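Local coordinates for leucyl aminopeptidase (PDB 5NTD) that cleaves amino acids, leucine in particular, from the N-terminus of peptides as a metal-dependent M17 aminopeptidase that is inhibited by bestatin, at the interface of chains A and B. Residues are numbered along the deposited sequence; one frame, centred on the assembly and turned at random. Chains: chain A/B, leucyl aminopeptidase.

Contact 1: the interface of chains A and B. Residues chain A 216-218, 293, 306-310; chain B 352-356, 367.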
loop_
_atom_site.group_PDB
_atom_site.type_symbol
_atom_site.label_atom_id
_atom_site.label_comp_id
_atom_site.label_asym_id
_atom_site.label_seq_id
_atom_site.Cartn_x
_atom_site.Cartn_y
_atom_site.Cartn_z
ATOM N N PRO A 216 -11.406 -19.631 -20.388
ATOM C CA PRO A 216 -11.407 -18.217 -20.090
ATOM C C PRO A 216 -12.778 -17.604 -20.299
ATOM O O PRO A 216 -13.577 -18.164 -21.055
ATOM C CB PRO A 216 -10.389 -17.670 -21.083
ATOM C CG PRO A 216 -10.528 -18.569 -22.262
ATOM C CD PRO A 216 -10.769 -19.921 -21.682
ATOM N N PRO A 217 -13.036 -16.442 -19.698
ATOM C CA PRO A 217 -14.342 -15.856 -19.815
ATOM C C PRO A 217 -14.729 -15.358 -21.200
ATOM O O PRO A 217 -15.881 -15.099 -21.437
ATOM C CB PRO A 217 -14.296 -14.688 -18.825
ATOM C CG PRO A 217 -13.092 -14.897 -17.998
ATOM C CD PRO A 217 -12.150 -15.613 -18.882
ATOM N N ASN A 218 -13.762 -15.208 -22.094
ATOM C CA ASN A 218 -14.076 -14.837 -23.484
ATOM C C ASN A 218 -14.733 -16.013 -24.229
ATOM O O ASN A 218 -15.378 -15.816 -25.235
ATOM C CB ASN A 218 -12.874 -14.262 -24.244
ATOM C CG ASN A 218 -11.749 -15.250 -24.398
ATOM O OD1 ASN A 218 -10.964 -15.451 -23.489
ATOM N ND2 ASN A 218 -11.708 -15.922 -25.531
ATOM N N TYR A 293 -16.819 -14.226 -14.603
ATOM C CA TYR A 293 -15.628 -13.426 -14.219
ATOM C C TYR A 293 -15.982 -12.414 -13.147
ATOM O O TYR A 293 -17.004 -11.751 -13.217
ATOM C CB TYR A 293 -15.061 -12.706 -15.435
ATOM C CG TYR A 293 -13.675 -12.155 -15.259
ATOM C CD1 TYR A 293 -12.585 -12.998 -15.096
ATOM C CD2 TYR A 293 -13.448 -10.791 -15.292
ATOM C CE1 TYR A 293 -11.308 -12.490 -14.955
ATOM C CE2 TYR A 293 -12.189 -10.268 -15.176
ATOM C CZ TYR A 293 -11.108 -11.135 -15.035
ATOM O OH TYR A 293 -9.849 -10.621 -14.922
ATOM N N MET A 306 -7.290 -10.406 -9.492
ATOM C CA MET A 306 -8.299 -10.583 -10.572
ATOM C C MET A 306 -7.985 -11.762 -11.497
ATOM O O MET A 306 -8.865 -12.387 -12.046
ATOM C CB MET A 306 -8.465 -9.319 -11.401
ATOM C CG MET A 306 -9.820 -9.273 -12.117
ATOM S SD MET A 306 -9.934 -7.917 -13.307
ATOM C CE MET A 306 -9.678 -6.469 -12.265
ATOM N N LYS A 307 -6.702 -12.019 -11.683
ATOM C CA LYS A 307 -6.250 -13.177 -12.409
ATOM C C LYS A 307 -6.852 -14.439 -11.750
ATOM O O LYS A 307 -6.941 -14.553 -10.545
ATOM C CB LYS A 307 -4.715 -13.262 -12.384
ATOM C CG LYS A 307 -4.126 -14.265 -13.342
ATOM C CD LYS A 307 -4.590 -13.986 -14.769
ATOM C CE LYS A 307 -4.142 -15.078 -15.722
ATOM N NZ LYS A 307 -4.679 -16.453 -15.474
ATOM N N LEU A 308 -7.269 -15.371 -12.575
ATOM C CA LEU A 308 -7.908 -16.619 -12.094
ATOM C C LEU A 308 -9.348 -16.466 -11.579
ATOM O O LEU A 308 -9.934 -17.430 -11.119
ATOM C CB LEU A 308 -7.005 -17.357 -11.078
ATOM C CG LEU A 308 -5.611 -17.762 -11.643
ATOM C CD1 LEU A 308 -4.859 -18.621 -10.622
ATOM C CD2 LEU A 308 -5.616 -18.460 -13.021
ATOM N N MET A 309 -9.921 -15.279 -11.700
ATOM C CA MET A 309 -11.358 -15.092 -11.394
ATOM C C MET A 309 -12.289 -15.676 -12.484
ATOM O O MET A 309 -13.487 -15.671 -12.348
ATOM C CB MET A 309 -11.703 -13.639 -11.047
ATOM C CG MET A 309 -11.093 -13.182 -9.734
ATOM S SD MET A 309 -11.741 -14.127 -8.322
ATOM C CE MET A 309 -10.262 -14.457 -7.390
ATOM N N LYS A 310 -11.708 -16.188 -13.557
ATOM C CA LYS A 310 -12.432 -17.094 -14.502
ATOM C C LYS A 310 -12.877 -18.380 -13.792
ATOM O O LYS A 310 -13.809 -19.036 -14.210
ATOM C CB LYS A 310 -11.608 -17.474 -15.740
ATOM C CG LYS A 310 -10.470 -18.445 -15.441
ATOM C CD LYS A 310 -9.664 -18.860 -16.656
ATOM C CE LYS A 310 -8.478 -19.688 -16.226
ATOM N NZ LYS A 310 -7.760 -20.352 -17.317
ATOM N N ARG B 352 -9.877 -9.205 -20.647
ATOM C CA ARG B 352 -9.732 -9.525 -19.238
ATOM C C ARG B 352 -8.403 -10.110 -18.869
ATOM O O ARG B 352 -7.696 -10.656 -19.680
ATOM C CB ARG B 352 -10.806 -10.502 -18.792
ATOM C CG ARG B 352 -12.223 -10.084 -19.110
ATOM C CD ARG B 352 -13.160 -11.231 -18.744
ATOM N NE ARG B 352 -14.550 -11.036 -19.127
ATOM C CZ ARG B 352 -15.053 -11.274 -20.342
ATOM N NH1 ARG B 352 -16.324 -11.092 -20.549
ATOM N NH2 ARG B 352 -14.275 -11.707 -21.345
ATOM N N ASN B 353 -8.104 -9.967 -17.598
ATOM C CA ASN B 353 -7.012 -10.700 -16.960
ATOM C C ASN B 353 -7.441 -12.148 -16.748
ATOM O O ASN B 353 -8.055 -12.483 -15.745
ATOM C CB ASN B 353 -6.620 -10.068 -15.606
ATOM C CG ASN B 353 -6.285 -8.595 -15.734
ATOM O OD1 ASN B 353 -5.344 -8.240 -16.419
ATOM N ND2 ASN B 353 -7.072 -7.746 -15.097
ATOM N N ASP B 354 -7.123 -12.980 -17.725
ATOM C CA ASP B 354 -7.585 -14.421 -17.888
ATOM C C ASP B 354 -7.977 -14.758 -19.328
ATOM O O ASP B 354 -7.953 -15.921 -19.718
ATOM C CB ASP B 354 -8.831 -14.807 -17.052
ATOM C CG ASP B 354 -8.482 -15.308 -15.679
ATOM O OD1 ASP B 354 -7.288 -15.584 -15.416
ATOM O OD2 ASP B 354 -9.377 -15.336 -14.829
ATOM N N ASP B 355 -8.378 -13.745 -20.090
ATOM C CA ASP B 355 -8.791 -13.962 -21.454
ATOM C C ASP B 355 -7.601 -14.548 -22.263
ATOM O O ASP B 355 -6.452 -14.298 -21.975
ATOM C CB ASP B 355 -9.266 -12.702 -22.138
ATOM C CG ASP B 355 -10.710 -12.360 -21.838
ATOM O OD1 ASP B 355 -11.433 -13.128 -21.208
ATOM O OD2 ASP B 355 -11.126 -11.270 -22.248
ATOM N N ILE B 356 -7.946 -15.361 -23.250
ATOM C CA ILE B 356 -6.957 -15.950 -24.175
ATOM C C ILE B 356 -7.202 -15.406 -25.569
ATOM O O ILE B 356 -8.286 -15.493 -26.117
ATOM C CB ILE B 356 -6.997 -17.465 -24.185
ATOM C CG1 ILE B 356 -6.579 -17.981 -22.803
ATOM C CG2 ILE B 356 -6.061 -18.012 -25.244
ATOM C CD1 ILE B 356 -6.741 -19.468 -22.615
ATOM N N VAL B 367 -3.779 -13.607 -21.236
ATOM C CA VAL B 367 -3.614 -12.265 -20.689
ATOM C C VAL B 367 -3.571 -12.336 -19.190
ATOM O O VAL B 367 -4.554 -12.539 -18.536
ATOM C CB VAL B 367 -4.717 -11.314 -21.148
ATOM C CG1 VAL B 367 -4.511 -9.908 -20.587
ATOM C CG2 VAL B 367 -4.765 -11.258 -22.670
HETATM O O HOH W 1 -6.869 -18.210 -18.735
HETATM O O HOH W 2 -9.534 -17.829 -26.574
#
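The A:Tyr293 ring and A:Pro217 close on the aliphatic stem of B:Arg352 at the centre of this contact. The stem runs extended from CG to NE and slides antiparallel past the tyrosine, laying CD over one ring face, 3.7 Å from the centroid and offset toward the rim. A:Pro217 CB sits above the guanidinium plane, which stands 76° from the ring. That plane is held within its own chain: B:Asp355 OD1 takes B:Arg352 NH2 at 3.2 Å on its syn lone pair, a salt bridge that helps to fix the rotation of the guanidinium, while B:Arg352 N donates to OD2. At the far end of the tyrosine, OH donates to the backbone O of B:Asn353 at 2.7 Å, coming from above the carbonyl plane. B:Asn353 ND2 makes a weak bond to the thioether SD of A:Met306.

Further out, B:Asp354 inserts its carboxylate into the turn that opens the 3-10 helix 309-313. Gripped twice, B:Asp354 OD1 takes A:Leu308 N on its syn lone pair at 2.8 Å, and A:Lys307 NZ makes a salt bridge nearly along the C-O axis. B:Asp354 OD2 accepts A:Lys310 N at 2.8 Å. These donors would probably favour the ionised acid. On the other flank, A:Asn218 OD1 receives B:Ile356 N at 3.0 Å, and waters join A:Lys310 NZ to B:Asp354 O and A:Asn218 ND2 to B:Ile356 O. The site thus ties one subunit's loop onto its neighbour within the deposited hexamer.

Contact 2: the interface of chains A and B. Residues chain A 293, 295, 300, 303, 306, 346; chain B 298-300, 346, 353.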
loop_
_atom_site.group_PDB
_atom_site.type_symbol
_atom_site.label_atom_id
_atom_site.label_comp_id
_atom_site.label_asym_id
_atom_site.label_seq_id
_atom_site.Cartn_x
_atom_site.Cartn_y
_atom_site.Cartn_z
ATOM N N TYR A 293 -16.819 -14.226 -14.603
ATOM C CA TYR A 293 -15.628 -13.426 -14.219
ATOM C C TYR A 293 -15.982 -12.414 -13.147
ATOM O O TYR A 293 -17.004 -11.751 -13.217
ATOM C CB TYR A 293 -15.061 -12.706 -15.435
ATOM C CG TYR A 293 -13.675 -12.155 -15.259
ATOM C CD1 TYR A 293 -12.585 -12.998 -15.096
ATOM C CD2 TYR A 293 -13.448 -10.791 -15.292
ATOM C CE1 TYR A 293 -11.308 -12.490 -14.955
ATOM C CE2 TYR A 293 -12.189 -10.268 -15.176
ATOM C CZ TYR A 293 -11.108 -11.135 -15.035
ATOM O OH TYR A 293 -9.849 -10.621 -14.922
ATOM N N CYS A 295 -14.447 -9.264 -11.738
ATOM C CA CYS A 295 -13.483 -8.116 -11.735
ATOM C C CYS A 295 -13.512 -7.326 -10.406
ATOM O O CYS A 295 -12.680 -6.467 -10.168
ATOM C CB CYS A 295 -13.664 -7.165 -12.935
ATOM S SG CYS A 295 -14.874 -5.839 -12.745
ATOM N N LEU A 300 -13.009 -2.548 -7.534
ATOM C CA LEU A 300 -12.167 -3.227 -8.511
ATOM C C LEU A 300 -10.994 -3.980 -7.840
ATOM O O LEU A 300 -10.311 -3.440 -7.005
ATOM C CB LEU A 300 -11.616 -2.229 -9.540
ATOM C CG LEU A 300 -10.851 -2.795 -10.741
ATOM C CD1 LEU A 300 -11.817 -3.521 -11.675
ATOM C CD2 LEU A 300 -10.166 -1.666 -11.481
ATOM N N ALA A 303 -4.917 -6.385 -10.245
ATOM C CA ALA A 303 -4.725 -7.393 -11.344
ATOM C C ALA A 303 -4.296 -8.792 -10.868
ATOM O O ALA A 303 -4.747 -9.793 -11.379
ATOM C CB ALA A 303 -3.762 -6.884 -12.392
ATOM N N MET A 306 -7.290 -10.406 -9.492
ATOM C CA MET A 306 -8.299 -10.583 -10.572
ATOM C C MET A 306 -7.985 -11.762 -11.497
ATOM O O MET A 306 -8.865 -12.387 -12.046
ATOM C CB MET A 306 -8.465 -9.319 -11.401
ATOM C CG MET A 306 -9.820 -9.273 -12.117
ATOM S SD MET A 306 -9.934 -7.917 -13.307
ATOM C CE MET A 306 -9.678 -6.469 -12.265
ATOM N N ILE A 346 -17.418 -3.922 -14.629
ATOM C CA ILE A 346 -17.250 -2.539 -14.265
ATOM C C ILE A 346 -17.634 -1.687 -15.466
ATOM O O ILE A 346 -17.198 -1.903 -16.580
ATOM C CB ILE A 346 -15.842 -2.209 -13.686
ATOM C CG1 ILE A 346 -15.832 -0.784 -13.129
ATOM C CG2 ILE A 346 -14.762 -2.408 -14.708
ATOM C CD1 ILE A 346 -14.651 -0.457 -12.245
ATOM N N LEU B 298 -8.696 -3.320 -17.437
ATOM C CA LEU B 298 -9.202 -3.885 -16.178
ATOM C C LEU B 298 -8.121 -3.860 -15.052
ATOM O O LEU B 298 -8.439 -3.670 -13.873
ATOM C CB LEU B 298 -9.769 -5.277 -16.363
ATOM C CG LEU B 298 -11.198 -5.284 -16.892
ATOM C CD1 LEU B 298 -11.610 -6.687 -17.298
ATOM C CD2 LEU B 298 -12.201 -4.745 -15.872
ATOM N N ALA B 299 -6.858 -3.996 -15.475
ATOM C CA ALA B 299 -5.671 -3.787 -14.616
ATOM C C ALA B 299 -5.409 -2.277 -14.519
ATOM O O ALA B 299 -4.398 -1.753 -14.979
ATOM C CB ALA B 299 -4.460 -4.521 -15.160
ATOM N N LEU B 300 -6.351 -1.607 -13.882
ATOM C CA LEU B 300 -6.412 -0.149 -13.879
ATOM C C LEU B 300 -5.204 0.508 -13.198
ATOM O O LEU B 300 -4.804 0.118 -12.124
ATOM C CB LEU B 300 -7.710 0.312 -13.206
ATOM C CG LEU B 300 -8.043 1.807 -13.297
ATOM C CD1 LEU B 300 -8.410 2.197 -14.723
ATOM C CD2 LEU B 300 -9.196 2.108 -12.355
ATOM N N ILE B 346 -11.430 0.932 -20.171
ATOM C CA ILE B 346 -12.035 0.109 -19.149
ATOM C C ILE B 346 -13.549 0.207 -19.306
ATOM O O ILE B 346 -14.113 1.284 -19.433
ATOM C CB ILE B 346 -11.528 0.409 -17.702
ATOM C CG1 ILE B 346 -12.085 -0.627 -16.735
ATOM C CG2 ILE B 346 -11.925 1.806 -17.258
ATOM C CD1 ILE B 346 -11.431 -0.638 -15.369
ATOM N N ASN B 353 -8.104 -9.967 -17.598
ATOM C CA ASN B 353 -7.012 -10.700 -16.960
ATOM C C ASN B 353 -7.441 -12.148 -16.748
ATOM O O ASN B 353 -8.055 -12.483 -15.745
ATOM C CB ASN B 353 -6.620 -10.068 -15.606
ATOM C CG ASN B 353 -6.285 -8.595 -15.734
ATOM O OD1 ASN B 353 -5.344 -8.240 -16.419
ATOM N ND2 ASN B 353 -7.072 -7.746 -15.097
#
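B:Leu298 buries 58 Å² here, more than any other residue of the patch, with A:Leu300 and A:Met306 next on the chain A side. The B:Leu298 side chain leaves its loop with CG anti to the carbonyl carbon (chi1 -82°) and presents its CD2 branch to chain A. B:Leu298 CD2 meets A:Ile346 CG2 at 3.7 Å as the two side chains slide past each other in opposite directions, and it lies 4.1 Å from A:Cys295 CB. Nearer the backbone, B:Leu298 CB faces A:Met306 SD at 4.0 Å, the methionine crossing the leucine at about a right angle. A bend at chi3 (-60°) turns the A:Met306 methyl CE toward the backbone O of B:Leu298, 3.5 Å away.

A:Leu300 approaches the same carbonyl with its CD2 branch. With CG anti to the backbone N (chi1 -173°), A:Leu300 CD2 also touches B:Leu300 CB at 3.6 Å, and the two leucines cross almost perpendicularly. The pairing of the isoleucines is also between equivalent residues: A:Ile346 CG2 rests against B:Ile346 CG1 at 3.8 Å, the side chains crossing obliquely. On the opposite flank A:Ala303, at the start of helix 303-306, meets B:Ala299 methyl to methyl, CB to CB at 3.7 Å. Apart from the tyrosine and asparagine bonds at its margin, the contact rests on aliphatic side chains, with a thioether among them. It supplies a greasy seam that probably helps hold neighbouring subunits together in the hexamer.

Contact 3: the interface of chains A and B. Residues chain A 165-169, 172; chain B 356, 364, 455-459.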
loop_
_atom_site.group_PDB
_atom_site.type_symbol
_atom_site.label_atom_id
_atom_site.label_comp_id
_atom_site.label_asym_id
_atom_site.label_seq_id
_atom_site.Cartn_x
_atom_site.Cartn_y
_atom_site.Cartn_z
ATOM N N PHE A 165 -9.082 -28.931 -21.863
ATOM C CA PHE A 165 -9.082 -27.558 -22.352
ATOM C C PHE A 165 -7.669 -27.111 -22.708
ATOM O O PHE A 165 -6.767 -27.139 -21.887
ATOM C CB PHE A 165 -9.684 -26.539 -21.394
ATOM C CG PHE A 165 -9.657 -25.148 -21.961
ATOM C CD1 PHE A 165 -10.652 -24.731 -22.822
ATOM C CD2 PHE A 165 -8.554 -24.319 -21.750
ATOM C CE1 PHE A 165 -10.586 -23.477 -23.410
ATOM C CE2 PHE A 165 -8.483 -23.085 -22.350
ATOM C CZ PHE A 165 -9.500 -22.658 -23.171
ATOM N N SER A 166 -7.506 -26.699 -23.952
ATOM C CA SER A 166 -6.213 -26.152 -24.421
ATOM C C SER A 166 -6.363 -25.186 -25.573
ATOM O O SER A 166 -7.247 -25.333 -26.413
ATOM C CB SER A 166 -5.256 -27.250 -24.831
ATOM O OG SER A 166 -3.995 -26.710 -25.142
ATOM N N ALA A 167 -5.521 -24.172 -25.553
ATOM C CA ALA A 167 -5.396 -23.194 -26.654
ATOM C C ALA A 167 -4.010 -23.244 -27.291
ATOM O O ALA A 167 -3.661 -22.428 -28.134
ATOM C CB ALA A 167 -5.700 -21.810 -26.170
ATOM N N LYS A 168 -3.219 -24.229 -26.892
ATOM C CA LYS A 168 -1.842 -24.380 -27.422
ATOM C C LYS A 168 -1.818 -24.977 -28.840
ATOM O O LYS A 168 -2.675 -25.810 -29.188
ATOM C CB LYS A 168 -0.988 -25.269 -26.521
ATOM C CG LYS A 168 -0.643 -24.685 -25.177
ATOM C CD LYS A 168 0.213 -25.664 -24.399
ATOM C CE LYS A 168 0.518 -25.181 -23.000
ATOM N NZ LYS A 168 1.440 -24.020 -23.004
ATOM N N ASP A 169 -0.849 -24.540 -29.631
ATOM C CA ASP A 169 -0.476 -25.220 -30.894
ATOM C C ASP A 169 -1.640 -25.500 -31.830
ATOM O O ASP A 169 -1.889 -26.617 -32.204
ATOM C CB ASP A 169 0.270 -26.526 -30.586
ATOM C CG ASP A 169 1.547 -26.278 -29.785
ATOM O OD1 ASP A 169 2.328 -25.389 -30.200
ATOM O OD2 ASP A 169 1.804 -26.946 -28.759
ATOM N N ALA A 172 -7.029 -23.903 -30.644
ATOM C CA ALA A 172 -8.130 -22.915 -30.842
ATOM C C ALA A 172 -8.978 -23.179 -32.099
ATOM O O ALA A 172 -10.173 -22.907 -32.123
ATOM C CB ALA A 172 -7.589 -21.501 -30.868
ATOM N N ILE B 356 -7.946 -15.361 -23.250
ATOM C CA ILE B 356 -6.957 -15.950 -24.175
ATOM C C ILE B 356 -7.202 -15.406 -25.569
ATOM O O ILE B 356 -8.286 -15.493 -26.117
ATOM C CB ILE B 356 -6.997 -17.465 -24.185
ATOM C CG1 ILE B 356 -6.579 -17.981 -22.803
ATOM C CG2 ILE B 356 -6.061 -18.012 -25.244
ATOM C CD1 ILE B 356 -6.741 -19.468 -22.615
ATOM N N THR B 364 -1.396 -18.258 -29.451
ATOM C CA THR B 364 -2.357 -17.851 -28.417
ATOM C C THR B 364 -1.635 -17.244 -27.219
ATOM O O THR B 364 -0.571 -17.697 -26.817
ATOM C CB THR B 364 -3.274 -18.991 -27.963
ATOM O OG1 THR B 364 -2.464 -20.087 -27.510
ATOM C CG2 THR B 364 -4.175 -19.405 -29.094
ATOM N N SER B 455 2.761 -20.672 -20.105
ATOM C CA SER B 455 1.330 -20.652 -19.800
ATOM C C SER B 455 0.812 -22.070 -19.683
ATOM O O SER B 455 1.218 -22.941 -20.408
ATOM C CB SER B 455 0.554 -19.913 -20.888
ATOM O OG SER B 455 -0.862 -20.080 -20.764
ATOM N N ASN B 456 -0.104 -22.288 -18.773
ATOM C CA ASN B 456 -0.754 -23.596 -18.663
ATOM C C ASN B 456 -1.580 -23.972 -19.909
ATOM O O ASN B 456 -1.647 -25.123 -20.296
ATOM C CB ASN B 456 -1.696 -23.649 -17.450
ATOM C CG ASN B 456 -0.964 -23.772 -16.134
ATOM O OD1 ASN B 456 0.130 -24.298 -16.063
ATOM N ND2 ASN B 456 -1.620 -23.348 -15.058
ATOM N N HIS B 457 -2.247 -22.994 -20.479
ATOM C CA HIS B 457 -3.303 -23.258 -21.481
ATOM C C HIS B 457 -3.120 -22.625 -22.848
ATOM O O HIS B 457 -3.736 -23.040 -23.808
ATOM C CB HIS B 457 -4.674 -22.811 -20.954
ATOM C CG HIS B 457 -5.017 -23.371 -19.621
ATOM N ND1 HIS B 457 -5.004 -24.717 -19.356
ATOM C CD2 HIS B 457 -5.317 -22.765 -18.458
ATOM C CE1 HIS B 457 -5.317 -24.914 -18.093
ATOM N NE2 HIS B 457 -5.504 -23.746 -17.527
ATOM N N ALA B 458 -2.310 -21.595 -22.899
ATOM C CA ALA B 458 -2.046 -20.869 -24.160
ATOM C C ALA B 458 -0.601 -21.077 -24.537
ATOM O O ALA B 458 0.185 -21.600 -23.743
ATOM C CB ALA B 458 -2.359 -19.393 -24.026
ATOM N N ASP B 459 -0.244 -20.658 -25.741
ATOM C CA ASP B 459 1.165 -20.777 -26.182
ATOM C C ASP B 459 2.064 -19.973 -25.273
ATOM O O ASP B 459 3.175 -20.383 -24.991
ATOM C CB ASP B 459 1.359 -20.354 -27.636
ATOM C CG ASP B 459 0.674 -21.289 -28.603
ATOM O OD1 ASP B 459 0.704 -22.503 -28.390
ATOM O OD2 ASP B 459 0.051 -20.769 -29.550
HETATM O O HOH W 3 -4.237 -26.776 -20.920
#
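The chain A loop 165-169, just ahead of the 3-10 helix 171-174, lies along the chain B loop 455-459 and the start of strand 364-366. Backbone meets backbone at A:Ala167, whose N donates to B:His457 O at 2.7 Å, nearly along the C=O axis. Its own O accepts the B:Thr364 hydroxyl OG1 from well above the carbonyl plane. B:Thr364 holds OG1 between its backbone N and carbonyl carbon (chi1 56°), where the hydroxyl also receives B:Asp459 N.

A:Lys168 stretches out straight and then turns at chi4 (-70°), so that its amino group NZ reaches two carbonyls, B:Ser455 O and B:Ala458 O, each at 2.8 Å. Within chain B, B:Ser455 OG braces this loop by accepting the N-H groups of B:His457 and B:Ala458. B:Asp459 OD1 takes A:Asp169 N on its syn lone pair at 2.8 Å, while OD2 is steadied by B:Thr364 N.

The A:Phe165 ring comes tip to tip with B:Ile356, CE2 to CD1 at 4.0 Å. At the A:Phe165 backbone, a water at the edge of the imidazole, in its plane, joins B:His457 ND1, at 2.7 Å, to A:Phe165 O and B:Asn456 O.

The three contacts form one continuous strip between neighbouring subunits. Contact 1 lies in the middle, its C-alpha centre about 9 Å from that of contact 2 and about 13 Å from that of contact 3; contacts 2 and 3 are about 21 Å apart. A:Tyr293, A:Met306 and B:Asn353 belong to both contacts 1 and 2, while B:Ile356 is common to contacts 1 and 3. Character changes along the strip, from aliphatic at contact 2 through mixed to mainly polar at contact 3. In contacts 1 and 3 the chains contribute different residues, whereas contact 2 pairs equivalent leucines and isoleucines; the whole interface is not an exact two-fold.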